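PDB 2J3X: C2 toxin component I from Clostridium botulinum, which transfers ADP-ribose from NAD to actin as the enzymatic component of the binary C2 toxin. Local coordinates for residues Phe113-Val118 against Ser159-Val164; Phe144-Leu149 against Ser184-Gln189; Gly251-Asp256 against Tyr379-Phe384. The protein carries 2 engineered substitutions. All coordinates share one frame; numbering follows the deposited sequence. Where two conformers were deposited one is given.

Contact 1 (Phe113-Val118 against Ser159-Val164); sequences FSIRDV and SVPVIV. With SO4 (sulfate ion), chain O.
I115 and R116 pack against P161 where a loop leading to helix 126-136 meets the residues that lead into strand 162-168, as that strand enters the mixed sheet of the N-terminal ADP-ribosyltransferase-like fold. The apolar part is a right-angle crossing of I115 and P161: CG2 of I115 meets CB of P161 at 3.7 Å, while I115 CB meets CG of the proline. I115 is buried and also reaches I209 of the adjoining strand and V132 of helix 126-136, so it joins helix, loop and sheet.

R116 adds a polar group laid over a carbon surface. Its chain is extended from CG to NE, and the guanidinium lies with one face on P161, whose CA is 3.9 Å above the centre of the guanidinium plane. Hydrogen bonds to D207 O and E158 O hold NE and NH1, and Y208 makes a cation-pi contact, so the group is fixed from several neighbours.

A sulfate, probably from the crystallisation liquor, sits beside the loop. Two consecutive backbone amides grip it: I115 N donates to O2 at 2.7 Å and R116 N to O3 at 2.6 Å. No direct hydrogen bond joins the segments. A water instead accepts from R116 NH1 at 2.9 Å and donates to S159 O at 3.2 Å and to sulfate O1 at 2.8 Å.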
loop_
_atom_site.group_PDB
_atom_site.type_symbol
_atom_site.label_atom_id
_atom_site.label_comp_id
_atom_site.label_asym_id
_atom_site.label_seq_id
_atom_site.Cartn_x
_atom_site.Cartn_y
_atom_site.Cartn_z
ATOM N N PHE A 113 4.314 18.924 -0.687
ATOM C CA PHE A 113 4.634 20.331 -1.006
ATOM C C PHE A 113 3.440 20.927 -1.715
ATOM O O PHE A 113 2.566 20.201 -2.192
ATOM C CB PHE A 113 5.882 20.468 -1.894
ATOM C CG PHE A 113 5.852 19.589 -3.122
ATOM C CD1 PHE A 113 5.277 20.017 -4.310
ATOM C CD2 PHE A 113 6.413 18.320 -3.069
ATOM C CE1 PHE A 113 5.267 19.153 -5.420
ATOM C CE2 PHE A 113 6.403 17.481 -4.171
ATOM C CZ PHE A 113 5.861 17.901 -5.346
ATOM N N SER A 114 3.413 22.252 -1.819
ATOM C CA SER A 114 2.224 22.926 -2.338
ATOM C C SER A 114 2.261 22.959 -3.862
ATOM O O SER A 114 3.336 22.898 -4.496
ATOM C CB SER A 114 2.153 24.377 -1.828
ATOM O OG SER A 114 3.409 25.005 -2.058
ATOM N N ILE A 115 1.058 23.011 -4.435
ATOM C CA ILE A 115 0.922 22.892 -5.869
ATOM C C ILE A 115 0.531 24.230 -6.523
ATOM O O ILE A 115 1.148 24.638 -7.524
ATOM C CB ILE A 115 -0.150 21.799 -6.176
ATOM C CG1 ILE A 115 0.321 20.401 -5.752
ATOM C CG2 ILE A 115 -0.563 21.887 -7.637
ATOM C CD1 ILE A 115 1.577 20.027 -6.351
ATOM N N ARG A 116 -0.452 24.907 -5.950
ATOM C CA ARG A 116 -0.859 26.230 -6.470
ATOM C C ARG A 116 -0.020 27.277 -5.745
ATOM O O ARG A 116 -0.443 27.781 -4.706
ATOM C CB ARG A 116 -2.313 26.454 -6.194
ATOM C CG ARG A 116 -3.239 25.521 -7.054
ATOM C CD ARG A 116 -4.657 25.661 -6.572
ATOM N NE ARG A 116 -5.612 24.937 -7.440
ATOM C CZ ARG A 116 -6.768 24.447 -7.016
ATOM N NH1 ARG A 116 -7.110 24.555 -5.712
ATOM N NH2 ARG A 116 -7.586 23.817 -7.872
ATOM N N ASP A 117 1.117 27.630 -6.327
ATOM C CA ASP A 117 2.126 28.471 -5.603
ATOM C C ASP A 117 2.103 29.936 -5.977
ATOM O O ASP A 117 2.825 30.756 -5.359
ATOM C CB ASP A 117 3.558 28.069 -5.906
ATOM C CG ASP A 117 3.962 26.769 -5.303
ATOM O OD1 ASP A 117 3.197 26.203 -4.521
ATOM O OD2 ASP A 117 5.122 26.350 -5.581
ATOM N N VAL A 118 1.333 30.305 -6.986
ATOM C CA VAL A 118 1.528 31.645 -7.528
ATOM C C VAL A 118 0.179 32.321 -7.788
ATOM O O VAL A 118 -0.838 31.653 -7.829
ATOM C CB VAL A 118 2.479 31.664 -8.765
ATOM C CG1 VAL A 118 3.833 31.072 -8.428
ATOM C CG2 VAL A 118 1.846 30.950 -9.943
ATOM N N SER A 159 -10.899 22.328 -4.120
ATOM C CA SER A 159 -9.832 22.640 -3.175
ATOM C C SER A 159 -8.606 21.717 -3.315
ATOM O O SER A 159 -7.575 21.985 -2.680
ATOM C CB SER A 159 -10.353 22.617 -1.733
ATOM O OG SER A 159 -10.518 21.253 -1.290
ATOM N N VAL A 160 -8.732 20.621 -4.087
ATOM C CA VAL A 160 -7.666 19.604 -4.222
ATOM C C VAL A 160 -7.031 19.887 -5.593
ATOM O O VAL A 160 -7.730 19.842 -6.596
ATOM C CB VAL A 160 -8.248 18.186 -4.157
ATOM C CG1 VAL A 160 -7.150 17.119 -4.451
ATOM C CG2 VAL A 160 -8.908 17.914 -2.740
ATOM N N PRO A 161 -5.746 20.294 -5.625
ATOM C CA PRO A 161 -5.134 20.842 -6.834
ATOM C C PRO A 161 -4.620 19.805 -7.843
ATOM O O PRO A 161 -3.996 20.187 -8.806
ATOM C CB PRO A 161 -3.984 21.681 -6.283
ATOM C CG PRO A 161 -3.557 20.897 -5.054
ATOM C CD PRO A 161 -4.851 20.474 -4.431
ATOM N N VAL A 162 -4.867 18.523 -7.583
ATOM C CA VAL A 162 -4.578 17.471 -8.590
ATOM C C VAL A 162 -5.839 16.701 -8.923
ATOM O O VAL A 162 -6.753 16.543 -8.074
ATOM C CB VAL A 162 -3.464 16.481 -8.121
ATOM C CG1 VAL A 162 -2.230 17.307 -7.706
ATOM C CG2 VAL A 162 -3.994 15.573 -7.008
ATOM N N ILE A 163 -5.884 16.197 -10.152
ATOM C CA ILE A 163 -7.020 15.378 -10.639
ATOM C C ILE A 163 -6.339 14.164 -11.248
ATOM O O ILE A 163 -5.427 14.318 -12.022
ATOM C CB ILE A 163 -7.863 16.123 -11.708
ATOM C CG1 ILE A 163 -8.606 17.335 -11.112
ATOM C CG2 ILE A 163 -8.941 15.211 -12.301
ATOM C CD1 ILE A 163 -9.012 18.286 -12.208
ATOM N N VAL A 164 -6.765 12.948 -10.874
ATOM C CA VAL A 164 -6.215 11.765 -11.446
ATOM C C VAL A 164 -7.252 11.051 -12.277
ATOM O O VAL A 164 -8.243 10.597 -11.735
ATOM C CB VAL A 164 -5.709 10.816 -10.291
ATOM C CG1 VAL A 164 -5.019 9.566 -10.867
ATOM C CG2 VAL A 164 -4.718 11.607 -9.380
HETATM S S SO4 O . -1.781 23.828 -2.496
HETATM O O1 SO4 O . -3.145 23.522 -2.143
HETATM O O2 SO4 O . -1.108 22.565 -2.823
HETATM O O3 SO4 O . -1.671 24.735 -3.629
HETATM O O4 SO4 O . -1.044 24.490 -1.372
HETATM O O HOH W 1 -5.484 24.360 -3.335
#

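Contact 2 (Phe144-Leu149 against Ser184-Gln189); sequences FSFISL and SLLLNQ
I147 and L149 face L187 and L185 across an antiparallel strand pair, 147-150 with 183-187, in the mixed sheet of the N-terminal ADP-ribosyltransferase-like fold. I147-L187 and L149-L185 are hydrogen-bonded pairs; S148-L186, between them, is a non-hydrogen-bonded pair with its side chains on the other face.

On the leucine face the pairs are arranged differently. L149 and L185 lie side by side and point the same way, CD2 of the first 3.8 Å from CD1 of the second. I147 and L187 instead cross at a slant. With CG1 of I147 anti to its backbone N (chi1 -166°), CG2 sits between N and the carbonyl carbon and presses on L187 CB at 3.5 Å, tighter than usual van der Waals contact. V102 and A98 of strand 98-102 adjoin this face.

F146 packs against D54 of helix 47-59 and against I85 and L89 of helix 77-90. Q189 lays its CG over one face of the ring, displaced toward the rim, in a CH-pi contact 3.9 Å from the centroid; L187 O lies at the ring's edge, in its plane, and L186 CD1 touches F146 CB. Beyond CG the glutamine is extended, its amide plane turned 58° from the ring. NE2 then donates almost straight to F144 O at 2.9 Å, and to S57 O, while OE1 accepts from R86 NE, so both ends of this amide are satisfied and its flip is settled.

Over the serine face, S148 OG is bonded to K50 NZ and shares a water with the opposite strand; that water donates to L185 O at 2.8 Å.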
loop_
_atom_site.group_PDB
_atom_site.type_symbol
_atom_site.label_atom_id
_atom_site.label_comp_id
_atom_site.label_asym_id
_atom_site.label_seq_id
_atom_site.Cartn_x
_atom_site.Cartn_y
_atom_site.Cartn_z
ATOM N N PHE A 144 -5.320 1.411 -0.602
ATOM C CA PHE A 144 -5.609 0.238 0.225
ATOM C C PHE A 144 -7.091 -0.041 0.395
ATOM O O PHE A 144 -7.489 -1.219 0.439
ATOM C CB PHE A 144 -4.928 0.401 1.599
ATOM C CG PHE A 144 -3.462 0.612 1.496
ATOM C CD1 PHE A 144 -2.596 -0.402 1.009
ATOM C CD2 PHE A 144 -2.914 1.840 1.897
ATOM C CE1 PHE A 144 -1.181 -0.171 0.953
ATOM C CE2 PHE A 144 -1.527 2.080 1.837
ATOM C CZ PHE A 144 -0.666 1.079 1.349
ATOM N N SER A 145 -7.910 1.004 0.417
ATOM C CA SER A 145 -9.350 0.860 0.615
ATOM C C SER A 145 -9.975 0.607 -0.757
ATOM O O SER A 145 -9.263 0.501 -1.744
ATOM C CB SER A 145 -9.970 2.130 1.213
ATOM O OG SER A 145 -9.777 3.239 0.307
ATOM N N PHE A 146 -11.299 0.471 -0.780
ATOM C CA PHE A 146 -12.029 0.513 -2.054
ATOM C C PHE A 146 -11.654 1.823 -2.732
ATOM O O PHE A 146 -11.407 2.836 -2.042
ATOM C CB PHE A 146 -13.516 0.531 -1.767
ATOM C CG PHE A 146 -13.951 -0.655 -0.971
ATOM C CD1 PHE A 146 -13.980 -1.942 -1.563
ATOM C CD2 PHE A 146 -14.250 -0.498 0.383
ATOM C CE1 PHE A 146 -14.388 -3.085 -0.811
ATOM C CE2 PHE A 146 -14.662 -1.624 1.149
ATOM C CZ PHE A 146 -14.737 -2.898 0.563
ATOM N N ILE A 147 -11.647 1.810 -4.053
ATOM C CA ILE A 147 -11.325 2.992 -4.836
ATOM C C ILE A 147 -12.614 3.468 -5.512
ATOM O O ILE A 147 -13.492 2.643 -5.857
ATOM C CB ILE A 147 -10.153 2.669 -5.806
ATOM C CG1 ILE A 147 -9.526 3.914 -6.412
ATOM C CG2 ILE A 147 -10.589 1.658 -6.869
ATOM C CD1 ILE A 147 -8.310 3.585 -7.325
ATOM N N SER A 148 -12.795 4.788 -5.595
ATOM C CA SER A 148 -14.010 5.357 -6.193
ATOM C C SER A 148 -13.620 5.982 -7.511
ATOM O O SER A 148 -12.553 6.576 -7.604
ATOM C CB SER A 148 -14.579 6.436 -5.293
ATOM O OG SER A 148 -15.040 5.888 -4.051
ATOM N N LEU A 149 -14.452 5.841 -8.538
ATOM C CA LEU A 149 -14.172 6.466 -9.833
ATOM C C LEU A 149 -15.291 7.464 -10.119
ATOM O O LEU A 149 -16.417 7.028 -10.455
ATOM C CB LEU A 149 -14.134 5.413 -10.933
ATOM C CG LEU A 149 -13.738 5.988 -12.304
ATOM C CD1 LEU A 149 -12.206 6.115 -12.561
ATOM C CD2 LEU A 149 -14.358 5.122 -13.455
ATOM N N SER A 184 -20.512 7.718 -9.040
ATOM C CA SER A 184 -19.192 7.074 -8.983
ATOM C C SER A 184 -19.292 5.562 -9.097
ATOM O O SER A 184 -20.294 4.940 -8.693
ATOM C CB SER A 184 -18.457 7.397 -7.653
ATOM O OG SER A 184 -18.320 8.787 -7.472
ATOM N N LEU A 185 -18.267 4.967 -9.652
ATOM C CA LEU A 185 -18.133 3.500 -9.498
ATOM C C LEU A 185 -17.383 3.251 -8.190
ATOM O O LEU A 185 -16.600 4.085 -7.748
ATOM C CB LEU A 185 -17.335 2.852 -10.617
ATOM C CG LEU A 185 -17.713 3.191 -12.080
ATOM C CD1 LEU A 185 -16.976 2.359 -13.065
ATOM C CD2 LEU A 185 -19.253 3.033 -12.258
ATOM N N LEU A 186 -17.605 2.077 -7.624
ATOM C CA LEU A 186 -16.841 1.625 -6.479
ATOM C C LEU A 186 -16.094 0.402 -6.979
ATOM O O LEU A 186 -16.712 -0.504 -7.559
ATOM C CB LEU A 186 -17.814 1.236 -5.341
ATOM C CG LEU A 186 -17.038 0.909 -4.047
ATOM C CD1 LEU A 186 -16.314 2.134 -3.519
ATOM C CD2 LEU A 186 -18.017 0.367 -3.021
ATOM N N LEU A 187 -14.782 0.343 -6.760
ATOM C CA LEU A 187 -14.005 -0.819 -7.214
ATOM C C LEU A 187 -13.312 -1.466 -5.998
ATOM O O LEU A 187 -13.281 -0.860 -4.923
ATOM C CB LEU A 187 -12.954 -0.435 -8.276
ATOM C CG LEU A 187 -13.409 0.520 -9.372
ATOM C CD1 LEU A 187 -12.162 0.856 -10.207
ATOM C CD2 LEU A 187 -14.457 -0.137 -10.247
ATOM N N ASN A 188 -12.804 -2.685 -6.186
ATOM C CA ASN A 188 -12.203 -3.485 -5.126
ATOM C C ASN A 188 -11.067 -2.737 -4.431
ATOM O O ASN A 188 -10.423 -1.808 -4.989
ATOM C CB ASN A 188 -11.610 -4.754 -5.760
ATOM C CG ASN A 188 -12.676 -5.764 -6.126
ATOM O OD1 ASN A 188 -13.761 -5.732 -5.554
ATOM N ND2 ASN A 188 -12.331 -6.721 -6.968
ATOM N N GLN A 189 -10.761 -3.199 -3.223
ATOM C CA GLN A 189 -9.618 -2.715 -2.495
ATOM C C GLN A 189 -8.326 -3.111 -3.228
ATOM O O GLN A 189 -8.265 -4.134 -3.948
ATOM C CB GLN A 189 -9.554 -3.475 -1.161
ATOM C CG GLN A 189 -10.706 -3.173 -0.196
ATOM C CD GLN A 189 -10.351 -3.642 1.212
ATOM O OE1 GLN A 189 -11.083 -4.433 1.778
ATOM N NE2 GLN A 189 -9.216 -3.145 1.784
HETATM O O HOH W 2 -8.328 -0.011 -4.689
HETATM O O HOH W 3 -17.500 5.065 -5.325
#

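Contact 3 (Gly251-Asp256 against Tyr379-Phe384); sequences GYLHSD and YGFSGF
L253 holds CG anti to its carbonyl carbon, beside the backbone N (chi1 -71°), and F381 does the same (chi1 -67°); both side chains leave their backbones toward the other segment. Here the C-terminal end of helix 243-254 meets the loop 379-384, which precedes strand 389-392 and, consistent with that place, probably corresponds to the ADP-ribosylating toxin turn-turn (ARTT) loop of this family. A type II turn from F381 to F384, closed by the bond F384 N to F381 O, presents both phenylalanines to the helix.

The two branches of L253 divide between these rings. CD1 lies over one face of F381, offset toward the rim, in a CH-pi contact 4.1 Å from the centroid; the two side chains cross at about a right angle. CD2 touches CZ of F384 at 4.0 Å, and the carbonyl O of L253 approaches that same CZ at 3.9 Å, in the plane of the F384 ring. F381 is buried further by L246 and L249 of the same helix, whereas F384 also touches I378 and E389.

H254 and F384 form an offset edge-to-face pair, with planes 76° apart and centroids separated by 5.9 Å; the edge of F384 is directed at the face of the imidazole. CB of L253 lies over one face of that imidazole. NE2 in turn is 4.0 Å from F384 CE1 and 3.7 Å from S382 O, which stands in the imidazole plane; ND1 has a weak hydrogen bond with E250 O.

No hydrogen bond crosses the interface, so the loop is held to the helix by dispersion and aromatic contacts. At the pH 3.0 of the crystals H254 is probably protonated, a state that S382 O near NE2 would favour and the C-H edge of F384 would not.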
loop_
_atom_site.group_PDB
_atom_site.type_symbol
_atom_site.label_atom_id
_atom_site.label_comp_id
_atom_site.label_asym_id
_atom_site.label_seq_id
_atom_site.Cartn_x
_atom_site.Cartn_y
_atom_site.Cartn_z
ATOM N N GLY A 251 23.539 -21.264 9.329
ATOM C CA GLY A 251 24.220 -20.680 10.502
ATOM C C GLY A 251 23.615 -19.327 10.801
ATOM O O GLY A 251 23.344 -18.995 11.954
ATOM N N TYR A 252 23.385 -18.538 9.738
ATOM C CA TYR A 252 22.802 -17.221 9.919
ATOM C C TYR A 252 21.381 -17.299 10.435
ATOM O O TYR A 252 20.948 -16.485 11.271
ATOM C CB TYR A 252 22.884 -16.431 8.613
ATOM C CG TYR A 252 22.335 -15.041 8.810
ATOM C CD1 TYR A 252 23.109 -14.040 9.453
ATOM C CD2 TYR A 252 21.017 -14.744 8.458
ATOM C CE1 TYR A 252 22.571 -12.758 9.680
ATOM C CE2 TYR A 252 20.475 -13.469 8.674
ATOM C CZ TYR A 252 21.278 -12.483 9.284
ATOM O OH TYR A 252 20.788 -11.242 9.498
ATOM N N LEU A 253 20.622 -18.287 9.963
ATOM C CA LEU A 253 19.236 -18.395 10.369
ATOM C C LEU A 253 19.106 -18.896 11.801
ATOM O O LEU A 253 18.116 -18.603 12.446
ATOM C CB LEU A 253 18.464 -19.352 9.457
ATOM C CG LEU A 253 18.210 -18.821 8.029
ATOM C CD1 LEU A 253 17.660 -19.966 7.131
ATOM C CD2 LEU A 253 17.325 -17.539 8.041
ATOM N N HIS A 254 20.109 -19.621 12.284
ATOM C CA HIS A 254 19.985 -20.304 13.586
ATOM C C HIS A 254 20.867 -19.830 14.719
ATOM O O HIS A 254 20.383 -19.785 15.862
ATOM C CB HIS A 254 20.142 -21.824 13.427
ATOM C CG HIS A 254 18.980 -22.451 12.730
ATOM N ND1 HIS A 254 19.057 -22.948 11.447
ATOM C CD2 HIS A 254 17.686 -22.572 13.107
ATOM C CE1 HIS A 254 17.874 -23.407 11.088
ATOM N NE2 HIS A 254 17.021 -23.172 12.068
ATOM N N SER A 255 22.131 -19.515 14.440
ATOM C CA SER A 255 23.095 -19.352 15.541
ATOM C C SER A 255 24.038 -18.170 15.466
ATOM O O SER A 255 24.414 -17.635 16.513
ATOM C CB SER A 255 23.947 -20.625 15.718
ATOM O OG SER A 255 24.321 -21.183 14.462
ATOM N N ASP A 256 24.474 -17.811 14.260
ATOM C CA ASP A 256 25.429 -16.760 13.943
ATOM C C ASP A 256 24.821 -15.374 13.714
ATOM O O ASP A 256 25.547 -14.432 13.402
ATOM C CB ASP A 256 26.066 -17.107 12.596
ATOM C CG ASP A 256 27.273 -17.983 12.716
ATOM O OD1 ASP A 256 27.296 -18.884 13.578
ATOM O OD2 ASP A 256 28.202 -17.776 11.911
ATOM N N TYR A 379 12.411 -20.926 2.234
ATOM C CA TYR A 379 11.497 -22.056 2.007
ATOM C C TYR A 379 12.343 -23.317 2.009
ATOM O O TYR A 379 13.385 -23.341 1.365
ATOM C CB TYR A 379 10.749 -21.917 0.670
ATOM C CG TYR A 379 9.688 -22.993 0.510
ATOM C CD1 TYR A 379 8.446 -22.840 1.069
ATOM C CD2 TYR A 379 9.955 -24.185 -0.199
ATOM C CE1 TYR A 379 7.470 -23.847 0.995
ATOM C CE2 TYR A 379 8.964 -25.213 -0.287
ATOM C CZ TYR A 379 7.735 -25.027 0.311
ATOM O OH TYR A 379 6.738 -26.007 0.242
ATOM N N GLY A 380 11.881 -24.351 2.730
ATOM C CA GLY A 380 12.635 -25.631 2.715
ATOM C C GLY A 380 13.479 -25.778 3.976
ATOM O O GLY A 380 14.147 -26.814 4.167
ATOM N N PHE A 381 13.442 -24.766 4.835
ATOM C CA PHE A 381 14.279 -24.717 6.051
ATOM C C PHE A 381 13.483 -25.093 7.313
ATOM O O PHE A 381 12.460 -24.455 7.629
ATOM C CB PHE A 381 14.852 -23.306 6.209
ATOM C CG PHE A 381 15.821 -22.934 5.140
ATOM C CD1 PHE A 381 15.379 -22.360 3.944
ATOM C CD2 PHE A 381 17.191 -23.182 5.300
ATOM C CE1 PHE A 381 16.312 -22.014 2.914
ATOM C CE2 PHE A 381 18.093 -22.842 4.303
ATOM C CZ PHE A 381 17.660 -22.261 3.118
ATOM N N SER A 382 13.933 -26.138 8.026
ATOM C CA SER A 382 13.267 -26.560 9.285
ATOM C C SER A 382 13.127 -25.377 10.249
ATOM O O SER A 382 14.067 -24.610 10.430
ATOM C CB SER A 382 14.122 -27.667 9.977
ATOM O OG SER A 382 14.426 -28.694 9.060
ATOM N N GLY A 383 11.949 -25.189 10.812
ATOM C CA GLY A 383 11.755 -24.188 11.856
ATOM C C GLY A 383 11.236 -22.859 11.328
ATOM O O GLY A 383 10.998 -21.950 12.095
ATOM N N PHE A 384 11.066 -22.778 10.013
ATOM C CA PHE A 384 10.689 -21.529 9.294
ATOM C C PHE A 384 9.406 -21.566 8.509
ATOM O O PHE A 384 9.139 -20.614 7.775
ATOM C CB PHE A 384 11.817 -21.078 8.376
ATOM C CG PHE A 384 12.829 -20.331 9.098
ATOM C CD1 PHE A 384 13.826 -21.001 9.816
ATOM C CD2 PHE A 384 12.748 -18.958 9.182
ATOM C CE1 PHE A 384 14.739 -20.309 10.580
ATOM C CE2 PHE A 384 13.690 -18.256 9.939
ATOM C CZ PHE A 384 14.674 -18.947 10.643
#

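From the N terminus, segment 113-118 comes first and 144-149 second; each finds its partner later in the chain, at 159-164 and 184-189. The segments of contacts 1 and 2 therefore alternate, and the two loops they close cross instead of nesting. Both contacts reach the same mixed sheet, with centres 23 Å apart: contact 1 joins the loop before helix 126-136 to one strand, and contact 2 pairs two other strands. Contact 3 opens only after both have closed. Its segments, 123 residues apart, belong to the second ADP-ribosyltransferase-like unit and tie helix 243-254 to the loop before strand 389-392; its centre is about 50 Å from that of contact 1 and 41 Å from that of contact 2.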